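Uronate isomerase (Caulobacter crescentus, PDB 2Q01) catalyses the isomerisation of D-glucuronate to D-fructuronate and of D-galacturonate to D-tagaturonate in pentose and glucuronate interconversion. Local coordinates at residues B[98-103]-B[140-145]; B[203-208]-B[212-217]; B[268-273]-B[285-290]. All coordinates share one frame; numbering follows the deposited sequence.

Overall arrangement
Contacts 2 and 3 form one continuous packed region, with centres about 14 Å apart, whereas contact 1 is a separate pair of helices whose centre lies about 39 Å from that of contact 2 and about 50 Å from that of contact 3, on the opposite side of the chain's centre from the latter. R288 of contact 3 joins the neighbours by charge: its NH2 lies 2.7 Å from D204 OD2 and 3.0 Å from E206 OE1, both of contact 2. Beside this, the ring of F205 packs edge-to-face with that of F287. None of the six segments supplies a residue to the potassium site of A375, Y378, L381 and N411.

Contact 1: B[98-103]-B[140-145]; sequences EAWRVF and DYFDRI
The indole of W100 reaches from helix 96-105 to helix 138-149 and packs against Y141, F142 and I145, carrying the whole contact on the first helix's side. With CG anti to the backbone nitrogen (chi1 -175°), the ring extends across the gap between helical segments whose axes stay 10.1 Å apart. The tightest packing is at the root of the indole, where W100 CB lies 3.6 Å from F142 CD2; the aromatic planes are inclined at 53°. F142 CA lies over one indole face near its rim, and F103 CD2, from the tryptophan's own helix, over the opposite one, also near the rim. Further out, W100 NE1 comes within 3.7 Å of Y141 CB, while CZ2 meets I145 CD1 more loosely at 4.2 Å. An alanine at W100 is likely to open a gap between the helices, leaving F142 and I145 without their apolar partner and Y141 CB uncovered on this side. The phenol of Y141 turns away from W100; its hydroxyl hydrogen-bonds to the carbonyl of E131, and its ring stacks on F129.

No hydrogen bond crosses between the two segments, and charges gather at the margin. On the outer side R101 NH2 stands 2.9 Å from E98 OE1, but the oxygen lies well off the guanidinium plane, so the pairing is electrostatic. R101 NE pairs with D139, and D143 with R97, two salt bridges that also link the helices beyond the apolar core. E98 and R144 are exposed to solvent. The segments run at 130° to each other, closer to antiparallel than parallel, and their helices belong to the long excursion of helices and loops between strands 37-39 and 165-169, an elaboration consistent with the TIM-barrel architecture of the uronate isomerase family.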
loop_
_atom_site.group_PDB
_atom_site.type_symbol
_atom_site.label_atom_id
_atom_site.label_comp_id
_atom_site.label_asym_id
_atom_site.label_seq_id
_atom_site.Cartn_x
_atom_site.Cartn_y
_atom_site.Cartn_z
ATOM N N GLU B 98 26.928 19.191 -26.111
ATOM C CA GLU B 98 26.028 18.265 -26.796
ATOM C C GLU B 98 25.297 17.336 -25.830
ATOM O O GLU B 98 24.140 16.986 -26.065
ATOM C CB GLU B 98 26.765 17.453 -27.870
ATOM C CG GLU B 98 26.997 18.204 -29.188
ATOM C CD GLU B 98 25.705 18.646 -29.884
ATOM O OE1 GLU B 98 25.704 19.745 -30.474
ATOM O OE2 GLU B 98 24.696 17.905 -29.845
ATOM N N ALA B 99 25.977 16.941 -24.755
ATOM C CA ALA B 99 25.356 16.167 -23.679
ATOM C C ALA B 99 24.200 16.942 -23.048
ATOM O O ALA B 99 23.109 16.397 -22.861
ATOM C CB ALA B 99 26.393 15.781 -22.626
ATOM N N TRP B 100 24.453 18.219 -22.753
ATOM C CA TRP B 100 23.451 19.141 -22.230
ATOM C C TRP B 100 22.299 19.378 -23.208
ATOM O O TRP B 100 21.153 19.518 -22.790
ATOM C CB TRP B 100 24.094 20.476 -21.856
ATOM C CG TRP B 100 23.132 21.416 -21.204
ATOM C CD1 TRP B 100 22.447 22.439 -21.800
ATOM C CD2 TRP B 100 22.718 21.399 -19.835
ATOM N NE1 TRP B 100 21.636 23.063 -20.882
ATOM C CE2 TRP B 100 21.786 22.446 -19.668
ATOM C CE3 TRP B 100 23.049 20.602 -18.730
ATOM C CZ2 TRP B 100 21.179 22.716 -18.440
ATOM C CZ3 TRP B 100 22.446 20.875 -17.507
ATOM C CH2 TRP B 100 21.523 21.924 -17.375
ATOM N N ARG B 101 22.618 19.422 -24.499
ATOM C CA ARG B 101 21.625 19.585 -25.561
ATOM C C ARG B 101 20.611 18.437 -25.595
ATOM O O ARG B 101 19.422 18.670 -25.823
ATOM C CB ARG B 101 22.329 19.680 -26.916
ATOM C CG ARG B 101 21.645 20.564 -27.945
ATOM C CD ARG B 101 22.154 21.995 -27.847
ATOM N NE ARG B 101 23.603 22.079 -28.027
ATOM C CZ ARG B 101 24.207 22.279 -29.194
ATOM N NH1 ARG B 101 23.497 22.419 -30.306
ATOM N NH2 ARG B 101 25.530 22.336 -29.249
ATOM N N VAL B 102 21.090 17.208 -25.374
ATOM C CA VAL B 102 20.241 16.008 -25.370
ATOM C C VAL B 102 19.313 16.013 -24.155
ATOM O O VAL B 102 18.127 15.705 -24.274
ATOM C CB VAL B 102 21.083 14.699 -25.420
ATOM C CG1 VAL B 102 20.194 13.461 -25.319
ATOM C CG2 VAL B 102 21.894 14.635 -26.702
ATOM N N PHE B 103 19.862 16.383 -22.998
ATOM C CA PHE B 103 19.080 16.517 -21.772
ATOM C C PHE B 103 17.986 17.573 -21.904
ATOM O O PHE B 103 16.840 17.338 -21.510
ATOM C CB PHE B 103 19.983 16.858 -20.587
ATOM C CG PHE B 103 19.232 17.289 -19.361
ATOM C CD1 PHE B 103 18.446 16.382 -18.654
ATOM C CD2 PHE B 103 19.302 18.603 -18.914
ATOM C CE1 PHE B 103 17.742 16.780 -17.526
ATOM C CE2 PHE B 103 18.600 19.007 -17.784
ATOM C CZ PHE B 103 17.820 18.094 -17.090
ATOM N N ASP B 140 22.004 28.596 -24.295
ATOM C CA ASP B 140 21.981 29.751 -23.410
ATOM C C ASP B 140 22.121 29.314 -21.955
ATOM O O ASP B 140 22.875 29.924 -21.201
ATOM C CB ASP B 140 20.704 30.573 -23.619
ATOM C CG ASP B 140 20.659 31.822 -22.750
ATOM O OD1 ASP B 140 21.615 32.627 -22.800
ATOM O OD2 ASP B 140 19.661 31.998 -22.020
ATOM N N TYR B 141 21.407 28.250 -21.580
ATOM C CA TYR B 141 21.518 27.642 -20.247
ATOM C C TYR B 141 22.928 27.142 -19.948
ATOM O O TYR B 141 23.454 27.398 -18.866
ATOM C CB TYR B 141 20.549 26.470 -20.102
ATOM C CG TYR B 141 19.284 26.761 -19.330
ATOM C CD1 TYR B 141 18.174 27.328 -19.955
ATOM C CD2 TYR B 141 19.184 26.434 -17.979
ATOM C CE1 TYR B 141 17.000 27.581 -19.249
ATOM C CE2 TYR B 141 18.014 26.683 -17.266
ATOM C CZ TYR B 141 16.926 27.257 -17.908
ATOM O OH TYR B 141 15.767 27.503 -17.208
ATOM N N PHE B 142 23.530 26.444 -20.914
ATOM C CA PHE B 142 24.835 25.809 -20.720
ATOM C C PHE B 142 25.918 26.805 -20.339
ATOM O O PHE B 142 26.483 26.712 -19.249
ATOM C CB PHE B 142 25.269 25.003 -21.955
ATOM C CG PHE B 142 26.544 24.226 -21.747
ATOM C CD1 PHE B 142 27.762 24.714 -22.213
ATOM C CD2 PHE B 142 26.530 23.012 -21.066
ATOM C CE1 PHE B 142 28.945 24.001 -22.007
ATOM C CE2 PHE B 142 27.704 22.292 -20.862
ATOM C CZ PHE B 142 28.912 22.790 -21.330
ATOM N N ASP B 143 26.184 27.761 -21.226
ATOM C CA ASP B 143 27.296 28.689 -21.019
ATOM C C ASP B 143 27.047 29.759 -19.954
ATOM O O ASP B 143 28.003 30.324 -19.428
ATOM C CB ASP B 143 27.804 29.290 -22.343
ATOM C CG ASP B 143 26.686 29.745 -23.260
ATOM O OD1 ASP B 143 26.768 29.461 -24.473
ATOM O OD2 ASP B 143 25.725 30.385 -22.781
ATOM N N ARG B 144 25.782 30.020 -19.620
ATOM C CA ARG B 144 25.472 30.914 -18.498
ATOM C C ARG B 144 25.693 30.254 -17.135
ATOM O O ARG B 144 26.066 30.930 -16.177
ATOM C CB ARG B 144 24.062 31.499 -18.593
ATOM C CG ARG B 144 23.960 32.693 -19.529
ATOM C CD ARG B 144 23.104 33.793 -18.924
ATOM N NE ARG B 144 21.671 33.528 -19.037
ATOM C CZ ARG B 144 20.753 33.974 -18.181
ATOM N NH1 ARG B 144 19.472 33.685 -18.373
ATOM N NH2 ARG B 144 21.109 34.699 -17.127
ATOM N N ILE B 145 25.453 28.943 -17.054
ATOM C CA ILE B 145 25.781 28.156 -15.859
ATOM C C ILE B 145 27.299 27.998 -15.752
ATOM O O ILE B 145 27.879 28.221 -14.689
ATOM C CB ILE B 145 25.084 26.768 -15.869
ATOM C CG1 ILE B 145 23.579 26.915 -15.626
ATOM C CG2 ILE B 145 25.683 25.840 -14.810
ATOM C CD1 ILE B 145 22.755 25.668 -15.974
#

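Contact 2: B[203-208]-B[212-217]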
loop_
_atom_site.group_PDB
_atom_site.type_symbol
_atom_site.label_atom_id
_atom_site.label_comp_id
_atom_site.label_asym_id
_atom_site.label_seq_id
_atom_site.Cartn_x
_atom_site.Cartn_y
_atom_site.Cartn_z
ATOM N N ILE B 203 31.873 -5.872 5.156
ATOM C CA ILE B 203 30.869 -6.692 5.838
ATOM C C ILE B 203 30.177 -7.632 4.846
ATOM O O ILE B 203 29.937 -8.799 5.157
ATOM C CB ILE B 203 29.846 -5.819 6.620
ATOM C CG1 ILE B 203 30.559 -5.099 7.776
ATOM C CG2 ILE B 203 28.656 -6.663 7.114
ATOM C CD1 ILE B 203 29.656 -4.439 8.801
ATOM N N ASP B 204 29.882 -7.126 3.648
ATOM C CA ASP B 204 29.281 -7.947 2.601
ATOM C C ASP B 204 30.360 -8.701 1.839
ATOM O O ASP B 204 31.132 -8.101 1.090
ATOM C CB ASP B 204 28.449 -7.090 1.643
ATOM C CG ASP B 204 27.490 -7.914 0.786
ATOM O OD1 ASP B 204 26.725 -7.308 0.002
ATOM O OD2 ASP B 204 27.492 -9.159 0.887
ATOM N N PHE B 205 30.408 -10.018 2.039
ATOM C CA PHE B 205 31.327 -10.892 1.304
ATOM C C PHE B 205 30.869 -11.165 -0.143
ATOM O O PHE B 205 31.659 -11.622 -0.972
ATOM C CB PHE B 205 31.545 -12.209 2.057
ATOM C CG PHE B 205 32.565 -12.126 3.166
ATOM C CD1 PHE B 205 32.172 -11.869 4.472
ATOM C CD2 PHE B 205 33.915 -12.327 2.905
ATOM C CE1 PHE B 205 33.107 -11.803 5.508
ATOM C CE2 PHE B 205 34.859 -12.258 3.933
ATOM C CZ PHE B 205 34.449 -12.002 5.241
ATOM N N GLU B 206 29.601 -10.881 -0.440
ATOM C CA GLU B 206 29.071 -10.993 -1.803
ATOM C C GLU B 206 29.332 -9.736 -2.639
ATOM O O GLU B 206 29.036 -9.711 -3.837
ATOM C CB GLU B 206 27.572 -11.310 -1.786
ATOM C CG GLU B 206 27.240 -12.763 -1.469
ATOM C CD GLU B 206 25.747 -13.006 -1.337
ATOM O OE1 GLU B 206 25.117 -12.416 -0.426
ATOM O OE2 GLU B 206 25.207 -13.796 -2.144
ATOM N N ASP B 207 29.862 -8.695 -1.998
ATOM C CA ASP B 207 30.279 -7.477 -2.683
ATOM C C ASP B 207 31.540 -7.814 -3.465
ATOM O O ASP B 207 32.455 -8.433 -2.923
ATOM C CB ASP B 207 30.562 -6.373 -1.660
ATOM C CG ASP B 207 30.355 -4.974 -2.219
ATOM O OD1 ASP B 207 30.766 -4.710 -3.368
ATOM O OD2 ASP B 207 29.790 -4.129 -1.488
ATOM N N GLU B 208 31.581 -7.424 -4.738
ATOM C CA GLU B 208 32.703 -7.783 -5.612
ATOM C C GLU B 208 33.997 -7.047 -5.265
ATOM O O GLU B 208 35.091 -7.561 -5.499
ATOM C CB GLU B 208 32.344 -7.617 -7.102
ATOM C CG GLU B 208 32.271 -6.176 -7.634
ATOM C CD GLU B 208 30.970 -5.457 -7.293
ATOM O OE1 GLU B 208 29.985 -6.119 -6.899
ATOM O OE2 GLU B 208 30.931 -4.212 -7.422
ATOM N N ARG B 212 39.572 -6.112 -2.071
ATOM C CA ARG B 212 40.374 -4.892 -2.056
ATOM C C ARG B 212 40.006 -4.006 -0.866
ATOM O O ARG B 212 40.874 -3.358 -0.289
ATOM C CB ARG B 212 40.240 -4.118 -3.368
ATOM C CG ARG B 212 41.379 -3.134 -3.623
ATOM C CD ARG B 212 41.575 -2.853 -5.110
ATOM N NE ARG B 212 41.980 -4.046 -5.860
ATOM C CZ ARG B 212 42.479 -4.034 -7.094
ATOM N NH1 ARG B 212 42.809 -5.176 -7.683
ATOM N NH2 ARG B 212 42.657 -2.889 -7.743
ATOM N N ALA B 213 38.723 -3.997 -0.502
ATOM C CA ALA B 213 38.240 -3.248 0.654
ATOM C C ALA B 213 38.848 -3.754 1.960
ATOM O O ALA B 213 39.266 -2.955 2.788
ATOM C CB ALA B 213 36.726 -3.290 0.727
ATOM N N PHE B 214 38.899 -5.077 2.122
ATOM C CA PHE B 214 39.522 -5.720 3.284
ATOM C C PHE B 214 41.014 -5.432 3.372
ATOM O O PHE B 214 41.573 -5.327 4.467
ATOM C CB PHE B 214 39.327 -7.236 3.220
ATOM C CG PHE B 214 38.167 -7.739 4.017
ATOM C CD1 PHE B 214 36.903 -7.842 3.449
ATOM C CD2 PHE B 214 38.341 -8.140 5.330
ATOM C CE1 PHE B 214 35.832 -8.324 4.190
ATOM C CE2 PHE B 214 37.285 -8.615 6.081
ATOM C CZ PHE B 214 36.026 -8.711 5.512
ATOM N N GLU B 215 41.648 -5.320 2.208
ATOM C CA GLU B 215 43.083 -5.104 2.102
ATOM C C GLU B 215 43.463 -3.726 2.627
ATOM O O GLU B 215 44.350 -3.611 3.476
ATOM C CB GLU B 215 43.533 -5.277 0.648
ATOM C CG GLU B 215 44.948 -5.816 0.483
ATOM C CD GLU B 215 45.286 -6.179 -0.961
ATOM O OE1 GLU B 215 46.079 -7.123 -1.162
ATOM O OE2 GLU B 215 44.765 -5.526 -1.892
ATOM N N ARG B 216 42.775 -2.689 2.146
ATOM C CA ARG B 216 43.039 -1.324 2.608
ATOM C C ARG B 216 42.401 -0.988 3.961
ATOM O O ARG B 216 42.794 -0.016 4.599
ATOM C CB ARG B 216 42.741 -0.267 1.529
ATOM C CG ARG B 216 41.399 -0.363 0.849
ATOM C CD ARG B 216 41.416 0.368 -0.489
ATOM N NE ARG B 216 41.408 1.824 -0.336
ATOM C CZ ARG B 216 40.423 2.627 -0.739
ATOM N NH1 ARG B 216 39.348 2.129 -1.340
ATOM N NH2 ARG B 216 40.517 3.937 -0.548
ATOM N N PHE B 217 41.445 -1.808 4.399
ATOM C CA PHE B 217 40.908 -1.765 5.771
ATOM C C PHE B 217 42.005 -2.138 6.781
ATOM O O PHE B 217 42.076 -1.562 7.866
ATOM C CB PHE B 217 39.687 -2.699 5.865
ATOM C CG PHE B 217 39.001 -2.750 7.220
ATOM C CD1 PHE B 217 38.400 -3.931 7.638
ATOM C CD2 PHE B 217 38.904 -1.634 8.048
ATOM C CE1 PHE B 217 37.751 -4.012 8.866
ATOM C CE2 PHE B 217 38.264 -1.711 9.282
ATOM C CZ PHE B 217 37.681 -2.900 9.684
HETATM O O HOH W 1 38.134 -6.122 -5.045
#
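F205 and F214 meet because their first torsions swing both rings into the space between the loop and helix 210-221: chi1 of -82° sets F205 CG anti to its carbonyl carbon, while F214, at -97°, departs from a staggered value and points its ring back at the loop. The side chains cross at about a right angle. F214 brings CE1 and CZ to the F205 ring, CE1 over one face, with F205 CZ 3.7 Å from F214 CZ. The planes are inclined at 33° and the centroids are 5.3 Å apart.

The loop is shaped by an Asx turn, in which D204 OD2 accepts from E206 N at 3.0 Å, approached from above the carboxylate plane. That same oxygen also pairs with R288, as does E206 OE1, which ties the turn to helix 281-302. A water makes weak bonds to E208 O and R212 N. Between the segments themselves no direct hydrogen bond forms, so the direct contact is apolar, carried by one pair of rings with the weak water link beside it, while D204 OD2 serves both the turn and R288.

Contact 3: B[268-273]-B[285-290]; sequences EALFNS and ELFRAQ
F271 and F287 lie side by side and point the same way, each with CG anti to its backbone nitrogen, so that both rings leave their helices toward helix 228-244. F287 CZ arrives at the edge of the F271 ring, near its plane, 3.6 Å from F271 CD2. A tilt of 32° between the planes and a centroid separation of 5.7 Å make this a slanted pairing.

Next to them L270 points toward the second helix, and its CD2 methyl makes the contact, 3.6 Å from F287 N and 3.8 Å from L286 CB, which seats it against the backbone of that helix as well as its side chains; relative to the F287 ring it lies at the edge. Apolar contact is all that joins the segments, since no hydrogen bond crosses. On the far side of helix 281-302, R288 NH1 meets the anti lone pair of E285 OE1 at 2.9 Å in the guanidinium plane, while NH2 serves the loop of contact 2.

The segments' axes cross at -132°, 10.2 Å apart. W228 and Y231 of helix 228-244 cover both phenylalanines, and F205 adds to the cover of F287. Both helices lie in the connection between the adjacent parallel strands 249-252 and 305-308, a beta-alpha-beta crossover lengthened by helix 264-276, with helix 281-302 leading into the second strand.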
loop_
_atom_site.group_PDB
_atom_site.type_symbol
_atom_site.label_atom_id
_atom_site.label_comp_id
_atom_site.label_asym_id
_atom_site.label_seq_id
_atom_site.Cartn_x
_atom_site.Cartn_y
_atom_site.Cartn_z
ATOM N N GLU B 268 32.709 -16.164 15.176
ATOM C CA GLU B 268 34.071 -16.428 14.713
ATOM C C GLU B 268 34.107 -17.566 13.692
ATOM O O GLU B 268 34.783 -17.459 12.662
ATOM C CB GLU B 268 34.992 -16.728 15.904
ATOM C CG GLU B 268 36.456 -16.948 15.529
ATOM C CD GLU B 268 37.432 -16.509 16.611
ATOM O OE1 GLU B 268 37.046 -16.462 17.805
ATOM O OE2 GLU B 268 38.598 -16.217 16.255
ATOM N N ALA B 269 33.363 -18.636 13.980
ATOM C CA ALA B 269 33.201 -19.769 13.067
ATOM C C ALA B 269 32.717 -19.332 11.698
ATOM O O ALA B 269 33.302 -19.712 10.687
ATOM C CB ALA B 269 32.236 -20.794 13.656
ATOM N N LEU B 270 31.652 -18.530 11.686
ATOM C CA LEU B 270 31.046 -18.021 10.455
ATOM C C LEU B 270 31.992 -17.088 9.704
ATOM O O LEU B 270 32.095 -17.158 8.477
ATOM C CB LEU B 270 29.734 -17.302 10.780
ATOM C CG LEU B 270 28.984 -16.538 9.691
ATOM C CD1 LEU B 270 28.463 -17.485 8.643
ATOM C CD2 LEU B 270 27.852 -15.776 10.336
ATOM N N PHE B 271 32.676 -16.229 10.457
ATOM C CA PHE B 271 33.679 -15.313 9.918
ATOM C C PHE B 271 34.800 -16.075 9.210
ATOM O O PHE B 271 35.161 -15.741 8.078
ATOM C CB PHE B 271 34.238 -14.433 11.045
ATOM C CG PHE B 271 35.310 -13.477 10.606
ATOM C CD1 PHE B 271 36.630 -13.669 10.993
ATOM C CD2 PHE B 271 35.000 -12.378 9.817
ATOM C CE1 PHE B 271 37.629 -12.788 10.580
ATOM C CE2 PHE B 271 35.987 -11.495 9.405
ATOM C CZ PHE B 271 37.302 -11.694 9.794
ATOM N N ASN B 272 35.324 -17.106 9.875
ATOM C CA ASN B 272 36.402 -17.937 9.330
ATOM C C ASN B 272 36.052 -18.651 8.025
ATOM O O ASN B 272 36.886 -18.724 7.125
ATOM C CB ASN B 272 36.882 -18.953 10.365
ATOM C CG ASN B 272 37.641 -18.311 11.514
ATOM O OD1 ASN B 272 37.835 -18.938 12.554
ATOM N ND2 ASN B 272 38.071 -17.059 11.337
ATOM N N SER B 273 34.820 -19.152 7.923
ATOM C CA SER B 273 34.327 -19.801 6.706
ATOM C C SER B 273 34.349 -18.863 5.512
ATOM O O SER B 273 34.697 -19.274 4.405
ATOM C CB SER B 273 32.899 -20.302 6.896
ATOM O OG SER B 273 32.774 -21.091 8.064
ATOM N N GLU B 285 24.522 -13.615 4.247
ATOM C CA GLU B 285 23.353 -13.032 4.908
ATOM C C GLU B 285 23.476 -13.049 6.419
ATOM O O GLU B 285 23.160 -12.060 7.078
ATOM C CB GLU B 285 22.086 -13.802 4.540
ATOM C CG GLU B 285 21.059 -13.023 3.739
ATOM C CD GLU B 285 20.488 -11.833 4.498
ATOM O OE1 GLU B 285 20.899 -10.694 4.192
ATOM O OE2 GLU B 285 19.638 -12.036 5.396
ATOM N N LEU B 286 23.922 -14.185 6.954
ATOM C CA LEU B 286 24.052 -14.386 8.392
ATOM C C LEU B 286 25.112 -13.463 8.980
ATOM O O LEU B 286 24.926 -12.932 10.069
ATOM C CB LEU B 286 24.409 -15.845 8.704
ATOM C CG LEU B 286 23.761 -16.572 9.896
ATOM C CD1 LEU B 286 24.571 -17.801 10.275
ATOM C CD2 LEU B 286 23.541 -15.709 11.135
ATOM N N PHE B 287 26.214 -13.273 8.257
ATOM C CA PHE B 287 27.290 -12.408 8.729
ATOM C C PHE B 287 26.875 -10.947 8.712
ATOM O O PHE B 287 27.128 -10.237 9.676
ATOM C CB PHE B 287 28.575 -12.621 7.932
ATOM C CG PHE B 287 29.765 -11.873 8.481
ATOM C CD1 PHE B 287 30.362 -12.264 9.681
ATOM C CD2 PHE B 287 30.296 -10.784 7.789
ATOM C CE1 PHE B 287 31.467 -11.577 10.184
ATOM C CE2 PHE B 287 31.394 -10.092 8.280
ATOM C CZ PHE B 287 31.986 -10.489 9.480
ATOM N N ARG B 288 26.218 -10.516 7.634
ATOM C CA ARG B 288 25.641 -9.167 7.552
ATOM C C ARG B 288 24.614 -8.907 8.663
ATOM O O ARG B 288 24.585 -7.826 9.248
ATOM C CB ARG B 288 25.004 -8.945 6.185
ATOM C CG ARG B 288 26.002 -8.745 5.062
ATOM C CD ARG B 288 25.315 -8.303 3.781
ATOM N NE ARG B 288 24.161 -9.135 3.446
ATOM C CZ ARG B 288 24.152 -10.096 2.525
ATOM N NH1 ARG B 288 23.040 -10.784 2.294
ATOM N NH2 ARG B 288 25.241 -10.368 1.823
ATOM N N ALA B 289 23.792 -9.914 8.948
ATOM C CA ALA B 289 22.889 -9.918 10.094
ATOM C C ALA B 289 23.617 -9.834 11.442
ATOM O O ALA B 289 23.239 -9.043 12.301
ATOM C CB ALA B 289 21.989 -11.155 10.052
ATOM N N GLN B 290 24.651 -10.655 11.626
ATOM C CA GLN B 290 25.411 -10.661 12.878
ATOM C C GLN B 290 26.152 -9.351 13.094
ATOM O O GLN B 290 26.225 -8.852 14.213
ATOM C CB GLN B 290 26.387 -11.845 12.934
ATOM C CG GLN B 290 27.287 -11.875 14.184
ATOM C CD GLN B 290 26.496 -11.863 15.483
ATOM O OE1 GLN B 290 25.448 -12.502 15.595
ATOM N NE2 GLN B 290 27.000 -11.137 16.474
#